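Local coordinates for protein intracellular protease/amidase (Salmonella enterica subsp. enterica serovar Typhimurium, PDB 4K2H) that is of unknown function but belongs to the DJ-1/PfpI family, may act as a peptidase and binds zinc between its two subunits, at residues K100-A106 with N149-G155; F160-T165 with I184-W188; L11-E17 with V45-I51. The protein carries 1 engineered substitution. One frame throughout, in Å; residues are numbered along the deposited sequence.

Interaction 1 of 3, residues K100-A106 with N149-G155. Engineered in segment 100-106: Ala106 (natural residue Cys).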
loop_
_atom_site.group_PDB
_atom_site.type_symbol
_atom_site.label_atom_id
_atom_site.label_comp_id
_atom_site.label_asym_id
_atom_site.label_seq_id
_atom_site.Cartn_x
_atom_site.Cartn_y
_atom_site.Cartn_z
ATOM N N LYS A 100 9.656 -21.676 10.204
ATOM C CA LYS A 100 9.154 -20.797 9.128
ATOM C C LYS A 100 9.410 -19.335 9.478
ATOM O O LYS A 100 9.677 -18.994 10.647
ATOM C CB LYS A 100 7.684 -21.026 8.851
ATOM C CG LYS A 100 7.341 -22.474 8.624
ATOM C CD LYS A 100 8.345 -23.132 7.688
ATOM C CE LYS A 100 7.815 -24.449 7.170
ATOM N NZ LYS A 100 8.797 -25.078 6.260
ATOM N N LEU A 101 9.366 -18.475 8.462
ATOM C CA LEU A 101 9.628 -17.048 8.675
ATOM C C LEU A 101 8.440 -16.307 9.357
ATOM O O LEU A 101 7.284 -16.378 8.932
ATOM C CB LEU A 101 10.027 -16.360 7.357
ATOM C CG LEU A 101 11.183 -16.984 6.554
ATOM C CD1 LEU A 101 11.414 -16.241 5.240
ATOM C CD2 LEU A 101 12.461 -17.023 7.385
ATOM N N ILE A 102 8.760 -15.602 10.434
ATOM C CA ILE A 102 7.798 -14.773 11.150
ATOM C C ILE A 102 8.210 -13.347 10.901
ATOM O O ILE A 102 9.347 -12.923 11.232
ATOM C CB ILE A 102 7.837 -15.050 12.648
ATOM C CG1 ILE A 102 7.767 -16.558 12.901
ATOM C CG2 ILE A 102 6.766 -14.266 13.381
ATOM C CD1 ILE A 102 6.562 -17.236 12.290
ATOM N N CYS A 103 7.297 -12.605 10.302
ATOM C CA CYS A 103 7.633 -11.332 9.712
ATOM C C CYS A 103 6.686 -10.236 10.168
ATOM O O CYS A 103 5.746 -9.856 9.430
ATOM C CB CYS A 103 7.586 -11.441 8.211
ATOM S SG CYS A 103 8.439 -12.865 7.539
ATOM N N PRO A 104 6.953 -9.702 11.369
ATOM C CA PRO A 104 6.246 -8.555 11.884
ATOM C C PRO A 104 6.772 -7.242 11.388
ATOM O O PRO A 104 7.994 -7.062 11.192
ATOM C CB PRO A 104 6.484 -8.652 13.385
ATOM C CG PRO A 104 7.859 -9.217 13.470
ATOM C CD PRO A 104 7.838 -10.282 12.392
ATOM N N ILE A 105 5.843 -6.307 11.207
ATOM C CA ILE A 105 6.198 -4.963 10.882
ATOM C C ILE A 105 5.587 -3.962 11.846
ATOM O O ILE A 105 4.459 -4.136 12.366
ATOM C CB ILE A 105 5.864 -4.642 9.414
ATOM C CG1 ILE A 105 6.018 -3.143 9.143
ATOM C CG2 ILE A 105 4.468 -5.060 9.030
ATOM C CD1 ILE A 105 6.678 -2.850 7.812
ATOM N N ALA A 106 6.351 -2.906 12.099
ATOM C CA ALA A 106 5.863 -1.737 12.855
ATOM C C ALA A 106 5.517 -2.135 14.295
ATOM O O ALA A 106 6.377 -2.666 14.970
ATOM C CB ALA A 106 4.693 -1.063 12.139
ATOM N N ASN A 149 14.766 -17.050 11.853
ATOM C CA ASN A 149 13.546 -17.034 11.054
ATOM C C ASN A 149 12.614 -15.814 11.381
ATOM O O ASN A 149 11.456 -15.773 10.973
ATOM C CB ASN A 149 12.809 -18.363 11.218
ATOM C CG ASN A 149 12.367 -18.616 12.663
ATOM O OD1 ASN A 149 13.130 -18.348 13.605
ATOM N ND2 ASN A 149 11.129 -19.117 12.848
ATOM N N LEU A 150 13.150 -14.837 12.110
ATOM C CA LEU A 150 12.414 -13.626 12.464
ATOM C C LEU A 150 12.941 -12.486 11.622
ATOM O O LEU A 150 14.142 -12.143 11.712
ATOM C CB LEU A 150 12.623 -13.322 13.942
ATOM C CG LEU A 150 11.816 -12.140 14.477
ATOM C CD1 LEU A 150 10.294 -12.355 14.427
ATOM C CD2 LEU A 150 12.293 -11.903 15.893
ATOM N N ILE A 151 12.079 -11.967 10.753
ATOM C CA ILE A 151 12.379 -10.824 9.902
ATOM C C ILE A 151 11.392 -9.708 10.269
ATOM O O ILE A 151 10.182 -9.826 10.022
ATOM C CB ILE A 151 12.224 -11.194 8.401
ATOM C CG1 ILE A 151 13.149 -12.357 8.048
ATOM C CG2 ILE A 151 12.509 -9.999 7.492
ATOM C CD1 ILE A 151 13.272 -12.647 6.565
ATOM N N SER A 152 11.897 -8.638 10.865
ATOM C CA SER A 152 11.049 -7.538 11.322
ATOM C C SER A 152 11.310 -6.282 10.530
ATOM O O SER A 152 12.382 -6.092 9.974
ATOM C CB SER A 152 11.245 -7.290 12.828
ATOM O OG SER A 152 12.620 -7.111 13.156
ATOM N N GLY A 153 10.305 -5.421 10.476
ATOM C CA GLY A 153 10.313 -4.212 9.661
ATOM C C GLY A 153 9.972 -3.093 10.609
ATOM O O GLY A 153 9.144 -3.264 11.475
ATOM N N LYS A 154 10.635 -1.956 10.485
ATOM C CA LYS A 154 10.496 -0.907 11.481
ATOM C C LYS A 154 9.192 -0.134 11.387
ATOM O O LYS A 154 8.587 0.210 12.413
ATOM C CB LYS A 154 11.687 0.064 11.403
ATOM C CG LYS A 154 11.560 1.246 12.352
ATOM C CD LYS A 154 12.890 1.971 12.534
ATOM C CE LYS A 154 12.652 3.281 13.267
ATOM N NZ LYS A 154 13.896 4.053 13.471
ATOM N N GLY A 155 8.779 0.180 10.172
ATOM C CA GLY A 155 7.530 0.890 9.967
ATOM C C GLY A 155 7.244 1.114 8.489
ATOM O O GLY A 155 8.010 0.679 7.640
#

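Interaction 2 of 3, residues F160-T165 with I184-W188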
loop_
_atom_site.group_PDB
_atom_site.type_symbol
_atom_site.label_atom_id
_atom_site.label_comp_id
_atom_site.label_asym_id
_atom_site.label_seq_id
_atom_site.Cartn_x
_atom_site.Cartn_y
_atom_site.Cartn_z
ATOM N N PHE A 160 9.061 -1.249 1.698
ATOM C CA PHE A 160 9.655 -1.827 0.490
ATOM C C PHE A 160 10.866 -2.665 0.860
ATOM O O PHE A 160 11.004 -3.808 0.406
ATOM C CB PHE A 160 9.994 -0.743 -0.538
ATOM C CG PHE A 160 8.776 -0.170 -1.247
ATOM C CD1 PHE A 160 8.046 -0.947 -2.143
ATOM C CD2 PHE A 160 8.376 1.155 -1.033
ATOM C CE1 PHE A 160 6.933 -0.432 -2.792
ATOM C CE2 PHE A 160 7.265 1.677 -1.683
ATOM C CZ PHE A 160 6.536 0.882 -2.564
ATOM N N ASP A 161 11.720 -2.114 1.717
ATOM C CA ASP A 161 12.914 -2.835 2.135
ATOM C C ASP A 161 12.518 -4.146 2.821
ATOM O O ASP A 161 13.101 -5.208 2.534
ATOM C CB ASP A 161 13.786 -1.974 3.055
ATOM C CG ASP A 161 15.186 -2.542 3.225
ATOM O OD1 ASP A 161 15.457 -3.607 2.633
ATOM O OD2 ASP A 161 16.010 -1.929 3.946
ATOM N N PHE A 162 11.521 -4.071 3.698
ATOM C CA PHE A 162 10.994 -5.237 4.413
ATOM C C PHE A 162 10.486 -6.299 3.452
ATOM O O PHE A 162 10.843 -7.484 3.573
ATOM C CB PHE A 162 9.901 -4.774 5.389
ATOM C CG PHE A 162 9.053 -5.889 5.962
ATOM C CD1 PHE A 162 9.468 -6.597 7.092
ATOM C CD2 PHE A 162 7.821 -6.199 5.394
ATOM C CE1 PHE A 162 8.676 -7.607 7.630
ATOM C CE2 PHE A 162 7.024 -7.195 5.935
ATOM C CZ PHE A 162 7.468 -7.915 7.045
ATOM N N ALA A 163 9.656 -5.871 2.505
ATOM C CA ALA A 163 9.067 -6.773 1.522
ATOM C C ALA A 163 10.116 -7.395 0.586
ATOM O O ALA A 163 10.083 -8.596 0.308
ATOM C CB ALA A 163 8.001 -6.041 0.707
ATOM N N LEU A 164 11.047 -6.574 0.089
ATOM C CA LEU A 164 12.084 -7.098 -0.815
ATOM C C LEU A 164 12.987 -8.076 -0.059
ATOM O O LEU A 164 13.271 -9.152 -0.552
ATOM C CB LEU A 164 12.850 -5.967 -1.486
ATOM C CG LEU A 164 11.952 -5.088 -2.369
ATOM C CD1 LEU A 164 12.644 -3.778 -2.679
ATOM C CD2 LEU A 164 11.485 -5.746 -3.668
ATOM N N THR A 165 13.355 -7.744 1.167
ATOM C CA THR A 165 14.184 -8.637 1.982
ATOM C C THR A 165 13.508 -9.960 2.273
ATOM O O THR A 165 14.109 -11.035 2.101
ATOM C CB THR A 165 14.583 -7.972 3.301
ATOM O OG1 THR A 165 15.274 -6.785 2.971
ATOM C CG2 THR A 165 15.518 -8.851 4.122
ATOM N N ILE A 184 9.924 -1.195 -10.549
ATOM C CA ILE A 184 9.051 -0.229 -9.871
ATOM C C ILE A 184 9.816 1.006 -9.379
ATOM O O ILE A 184 9.239 1.879 -8.720
ATOM C CB ILE A 184 8.243 -0.873 -8.705
ATOM C CG1 ILE A 184 9.158 -1.485 -7.645
ATOM C CG2 ILE A 184 7.300 -1.937 -9.252
ATOM C CD1 ILE A 184 8.540 -1.598 -6.272
ATOM N N TYR A 185 11.115 1.074 -9.699
ATOM C CA TYR A 185 11.921 2.262 -9.461
ATOM C C TYR A 185 12.214 2.456 -7.981
ATOM O O TYR A 185 12.264 3.564 -7.501
ATOM C CB TYR A 185 11.241 3.502 -10.077
ATOM C CG TYR A 185 10.750 3.276 -11.501
ATOM C CD1 TYR A 185 11.659 3.087 -12.549
ATOM C CD2 TYR A 185 9.392 3.241 -11.801
ATOM C CE1 TYR A 185 11.229 2.874 -13.841
ATOM C CE2 TYR A 185 8.946 3.021 -13.096
ATOM C CZ TYR A 185 9.867 2.843 -14.110
ATOM O OH TYR A 185 9.444 2.644 -15.405
ATOM N N TYR A 186 12.402 1.360 -7.260
ATOM C CA TYR A 186 12.847 1.428 -5.876
ATOM C C TYR A 186 14.317 1.008 -5.740
ATOM O O TYR A 186 14.641 -0.127 -6.010
ATOM C CB TYR A 186 11.997 0.536 -4.975
ATOM C CG TYR A 186 12.348 0.733 -3.529
ATOM C CD1 TYR A 186 11.900 1.855 -2.831
ATOM C CD2 TYR A 186 13.161 -0.162 -2.864
ATOM C CE1 TYR A 186 12.246 2.056 -1.498
ATOM C CE2 TYR A 186 13.493 0.026 -1.537
ATOM C CZ TYR A 186 13.044 1.138 -0.867
ATOM O OH TYR A 186 13.381 1.321 0.448
ATOM N N PRO A 187 15.201 1.917 -5.289
ATOM C CA PRO A 187 16.604 1.543 -5.091
ATOM C C PRO A 187 16.785 0.518 -3.961
ATOM O O PRO A 187 16.461 0.809 -2.809
ATOM C CB PRO A 187 17.260 2.870 -4.713
ATOM C CG PRO A 187 16.167 3.670 -4.079
ATOM C CD PRO A 187 14.901 3.267 -4.764
ATOM N N TRP A 188 17.292 -0.666 -4.306
ATOM C CA TRP A 188 17.468 -1.792 -3.365
ATOM C C TRP A 188 18.615 -2.695 -3.885
ATOM O O TRP A 188 18.814 -2.909 -5.097
ATOM C CB TRP A 188 16.132 -2.588 -3.191
ATOM C CG TRP A 188 16.194 -3.759 -2.198
ATOM C CD1 TRP A 188 15.948 -3.721 -0.841
ATOM C CD2 TRP A 188 16.557 -5.119 -2.494
ATOM N NE1 TRP A 188 16.137 -4.969 -0.285
ATOM C CE2 TRP A 188 16.506 -5.843 -1.276
ATOM C CE3 TRP A 188 16.918 -5.792 -3.667
ATOM C CZ2 TRP A 188 16.810 -7.205 -1.207
ATOM C CZ3 TRP A 188 17.219 -7.150 -3.594
ATOM C CH2 TRP A 188 17.165 -7.837 -2.374
ATOM O OXT TRP A 188 19.401 -3.257 -3.110
#

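Interaction 3 of 3, residues L11-E17 with V45-I51. With ZN (zinc ion), chain O.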
loop_
_atom_site.group_PDB
_atom_site.type_symbol
_atom_site.label_atom_id
_atom_site.label_comp_id
_atom_site.label_asym_id
_atom_site.label_seq_id
_atom_site.Cartn_x
_atom_site.Cartn_y
_atom_site.Cartn_z
ATOM N N LEU A 11 -4.737 -10.619 8.741
ATOM C CA LEU A 11 -5.497 -9.383 8.707
ATOM C C LEU A 11 -6.497 -9.313 9.858
ATOM O O LEU A 11 -7.570 -9.872 9.760
ATOM C CB LEU A 11 -6.224 -9.245 7.370
ATOM C CG LEU A 11 -5.390 -9.185 6.096
ATOM C CD1 LEU A 11 -6.285 -8.859 4.902
ATOM C CD2 LEU A 11 -4.231 -8.189 6.178
ATOM N N ALA A 12 -6.166 -8.595 10.922
ATOM C CA ALA A 12 -7.106 -8.397 12.025
ATOM C C ALA A 12 -7.823 -7.040 11.853
ATOM O O ALA A 12 -7.355 -6.195 11.096
ATOM C CB ALA A 12 -6.379 -8.459 13.354
ATOM N N PRO A 13 -8.951 -6.819 12.558
ATOM C CA PRO A 13 -9.602 -5.504 12.390
ATOM C C PRO A 13 -8.655 -4.406 12.796
ATOM O O PRO A 13 -7.995 -4.523 13.835
ATOM C CB PRO A 13 -10.864 -5.605 13.306
ATOM C CG PRO A 13 -11.184 -7.067 13.286
ATOM C CD PRO A 13 -9.821 -7.750 13.297
ATOM N N GLY A 14 -8.545 -3.367 11.969
ATOM C CA GLY A 14 -7.571 -2.315 12.230
ATOM C C GLY A 14 -6.147 -2.521 11.719
ATOM O O GLY A 14 -5.282 -1.749 12.002
ATOM N N PHE A 15 -5.920 -3.549 10.934
ATOM C CA PHE A 15 -4.605 -3.809 10.338
ATOM C C PHE A 15 -4.186 -2.612 9.520
ATOM O O PHE A 15 -5.021 -1.986 8.901
ATOM C CB PHE A 15 -4.647 -5.069 9.457
ATOM C CG PHE A 15 -5.431 -4.930 8.152
ATOM C CD1 PHE A 15 -4.779 -4.674 6.956
ATOM C CD2 PHE A 15 -6.813 -5.084 8.116
ATOM C CE1 PHE A 15 -5.451 -4.581 5.757
ATOM C CE2 PHE A 15 -7.515 -4.969 6.926
ATOM C CZ PHE A 15 -6.825 -4.752 5.734
ATOM N N GLU A 16 -2.876 -2.308 9.517
ATOM C CA GLU A 16 -2.352 -1.209 8.774
ATOM C C GLU A 16 -2.311 -1.646 7.324
ATOM O O GLU A 16 -1.513 -2.502 6.955
ATOM C CB GLU A 16 -0.951 -0.818 9.272
ATOM C CG GLU A 16 -0.711 0.675 9.333
ATOM C CD GLU A 16 -1.303 1.403 8.135
ATOM O OE1 GLU A 16 -2.141 2.320 8.352
ATOM O OE2 GLU A 16 -0.966 1.025 6.979
ATOM N N GLU A 17 -3.183 -1.053 6.499
ATOM C CA GLU A 17 -3.354 -1.508 5.134
ATOM C C GLU A 17 -2.167 -1.239 4.245
ATOM O O GLU A 17 -1.868 -2.026 3.362
ATOM C CB GLU A 17 -4.628 -0.963 4.514
ATOM C CG GLU A 17 -4.696 0.536 4.211
ATOM C CD GLU A 17 -4.566 1.432 5.414
ATOM O OE1 GLU A 17 -5.283 1.191 6.396
ATOM O OE2 GLU A 17 -3.711 2.370 5.364
ATOM N N VAL A 45 -12.655 -7.535 6.303
ATOM C CA VAL A 45 -11.950 -6.922 7.429
ATOM C C VAL A 45 -11.684 -5.469 7.105
ATOM O O VAL A 45 -11.215 -5.147 5.998
ATOM C CB VAL A 45 -10.588 -7.589 7.655
ATOM C CG1 VAL A 45 -9.971 -7.089 8.944
ATOM C CG2 VAL A 45 -10.710 -9.101 7.683
ATOM N N VAL A 46 -11.933 -4.596 8.062
ATOM C CA VAL A 46 -11.724 -3.175 7.843
ATOM C C VAL A 46 -10.370 -2.715 8.432
ATOM O O VAL A 46 -10.082 -2.926 9.619
ATOM C CB VAL A 46 -12.905 -2.375 8.424
ATOM C CG1 VAL A 46 -12.720 -0.877 8.235
ATOM C CG2 VAL A 46 -14.180 -2.809 7.744
ATOM N N SER A 47 -9.547 -2.106 7.585
ATOM C CA SER A 47 -8.207 -1.655 7.969
ATOM C C SER A 47 -8.214 -0.431 8.889
ATOM O O SER A 47 -9.253 0.269 9.068
ATOM C CB SER A 47 -7.404 -1.282 6.708
ATOM O OG SER A 47 -7.750 0.046 6.245
ATOM N N TYR A 48 -7.029 -0.126 9.416
ATOM C CA TYR A 48 -6.796 1.069 10.252
ATOM C C TYR A 48 -7.345 2.339 9.621
ATOM O O TYR A 48 -8.006 3.117 10.275
ATOM C CB TYR A 48 -5.287 1.228 10.483
ATOM C CG TYR A 48 -4.824 2.401 11.330
ATOM C CD1 TYR A 48 -5.624 2.966 12.336
ATOM C CD2 TYR A 48 -3.531 2.898 11.161
ATOM C CE1 TYR A 48 -5.154 4.019 13.118
ATOM C CE2 TYR A 48 -3.049 3.930 11.918
ATOM C CZ TYR A 48 -3.854 4.496 12.881
ATOM O OH TYR A 48 -3.317 5.531 13.597
ATOM N N HIS A 49 -7.015 2.570 8.357
ATOM C CA HIS A 49 -7.517 3.733 7.618
ATOM C C HIS A 49 -8.794 3.446 6.813
ATOM O O HIS A 49 -9.017 4.024 5.763
ATOM C CB HIS A 49 -6.391 4.356 6.784
ATOM C CG HIS A 49 -5.337 4.999 7.637
ATOM N ND1 HIS A 49 -4.042 4.541 7.703
ATOM C CD2 HIS A 49 -5.413 6.029 8.514
ATOM C CE1 HIS A 49 -3.377 5.241 8.597
ATOM N NE2 HIS A 49 -4.176 6.167 9.084
ATOM N N ASP A 50 -9.637 2.585 7.364
ATOM C CA ASP A 50 -11.006 2.358 6.928
ATOM C C ASP A 50 -11.213 1.785 5.556
ATOM O O ASP A 50 -12.194 2.106 4.914
ATOM C CB ASP A 50 -11.828 3.640 7.028
ATOM C CG ASP A 50 -12.047 4.054 8.432
ATOM O OD1 ASP A 50 -12.307 3.152 9.274
ATOM O OD2 ASP A 50 -11.966 5.280 8.697
ATOM N N ILE A 51 -10.343 0.899 5.112
ATOM C CA ILE A 51 -10.586 0.237 3.850
ATOM C C ILE A 51 -11.051 -1.163 4.120
ATOM O O ILE A 51 -10.367 -1.893 4.800
ATOM C CB ILE A 51 -9.359 0.194 2.960
ATOM C CG1 ILE A 51 -8.874 1.618 2.739
ATOM C CG2 ILE A 51 -9.753 -0.441 1.621
ATOM C CD1 ILE A 51 -7.537 1.672 2.067
HETATM ZN ZN ZN O . -2.926 3.153 6.757
#

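Interaction 1 of 3, residues K100-A106 with N149-G155
The flat carboxamide of Asn149 meets Lys100 O almost in its own plane, 12° out of it, and ND2 gives a short 2.6 Å hydrogen bond to Lys100 O. The same ND2 also bonds Asp96, so one amide nitrogen ties the start of this strand pair to helix 86-97. From there the backbones of 101-104 and 150-153 run parallel. Ile102 N donates to Asn149 O at 2.8 Å and Ile102 O accepts from Ile151 N at 2.9 Å, the two bonds of one residue spanning its partner Leu150. Next in the pattern comes Pro104, which has no N-H. Its CD lies 3.4 Å from Ile151 O, which is met instead by a CA-H...O contact from Cys103 CA at 3.0 Å. Regular bonding resumes with Gly153 N to Pro104 O and Ala106 N to Gly153 O. On the face toward helix 108-114, Leu150 CG is anti to the backbone N (chi1 -175°), which carries CD1 to within 3.8 Å of Pro104 CD. Leu101, Cys103 and Ile151 face helix 159-171. The chemistry implies a sheet edge continued across a proline interruption, delivering Ala106, just past the strand, with a positive phi of 64°. That residue is an engineered alanine replacing cysteine, consistent with the nucleophile elbow of DJ-1 relatives, where the natural cysteine sits.

Interaction 2 of 3, residues F160-T165 with I184-W188
Phe160 and Leu164, one turn apart on helix 159-171, each rest on an aromatic ring of the C-terminal tail, which folds back over the helix after a Schellman motif ends helix 174-183. Phe160 CB sits over the centre of the Tyr186 ring, 3.6 Å from its centroid, in a CH-pi contact, and Pro187 CD covers the opposite face nearer the rim. One turn on, Leu164 CB lies 3.6 Å from the centroid of the five-membered ring of Trp188, again over the face. Leu164 CD1 fills the angle between the two rings, 3.6 Å from Trp188 CG and 3.7 Å from Tyr186 CD2. Trp188 is extended from its backbone (chi1 -178°), which lays the indole along the helix. Trp188 NE1 lies 3.3 Å from Asp161 OD1, which sits at the indole edge near its plane; the hydrogen bond is weak, and doubtful because Asp161 has two conformers. Ile184 CD1 adds an apolar touch at 4.0 Å from Phe160 CE1.

Farther out, Tyr185 takes a positive phi of 72° where the chain leaves the helix, turning the tail back, and the terminal carboxylate of Trp188 forms a salt bridge with Arg178. Leu156 of the second subunit packs on Phe160 and Ile184. At the indole's edge, near its plane, Thr165 OG1 donates to Asp161 O at 2.7 Å, reaching it from the face opposite to Thr165 N.

Interaction 3 of 3, residues L11-E17 with V45-I51
Phe15 and Val45 meet at the apolar centre, with Phe15 CE2 3.8 Å from Val45 CG1. Ser47 CB makes a CH-pi contact over one face of the phenyl ring, and Leu11 CD2 lies over the other. The carbonyl oxygens of Ala12 and Val45 come to the ring's edge near its plane. A type II turn from Ala12 to Phe15 brings Gly14 N to Val46 O in a nearly straight 2.8 Å bond, and Tyr48 N returns one to Phe15 O, approaching from above that carbonyl's plane. The polar edge begins at Glu17. Its OE1 accepts from Ser47 OG at 2.7 Å on the anti side and from His49 N at 3.0 Å on the syn side, both from one face of the carboxylate. Ser47 OG is held in turn by Ile51 N. This grip fixes the rotation of the carboxylate, and with CG wedged between the backbone N and the carbonyl carbon (chi1 69°), OE2 is aimed at the zinc ion, 1.8 Å away. Glu16 OE1 and His49 ND1 each bind the zinc at 2.0 Å. The other oxygen of Glu16, OE2, caps the next helix by bonding Ala18 N. Asp25 of the second subunit supplies the fourth ligand, completing a mixed carboxylate-histidine zinc site that bridges the two chains.

Overall arrangement
Along the chain, interaction 3 closes first, then interaction 1, then interaction 2. Strands 6-11 and 101-104 belong to one parallel sheet, so the loop of residues 11-17 and the end of segment 100-106 emerge near each other, although the centres of interactions 1 and 3 are about 18 Å apart. The side chain of engineered Ala106 lies about 6 Å from that of zinc ligand Glu16. Interactions 1 and 2, about 15 Å apart between centres, touch directly: Phe162 of helix 159-171 packs on the strand pair. Interactions 2 and 3, about 23 Å apart between centres, do not touch, but both lie at the dimer interface, the zinc site completed by the second subunit and the tail packed against it.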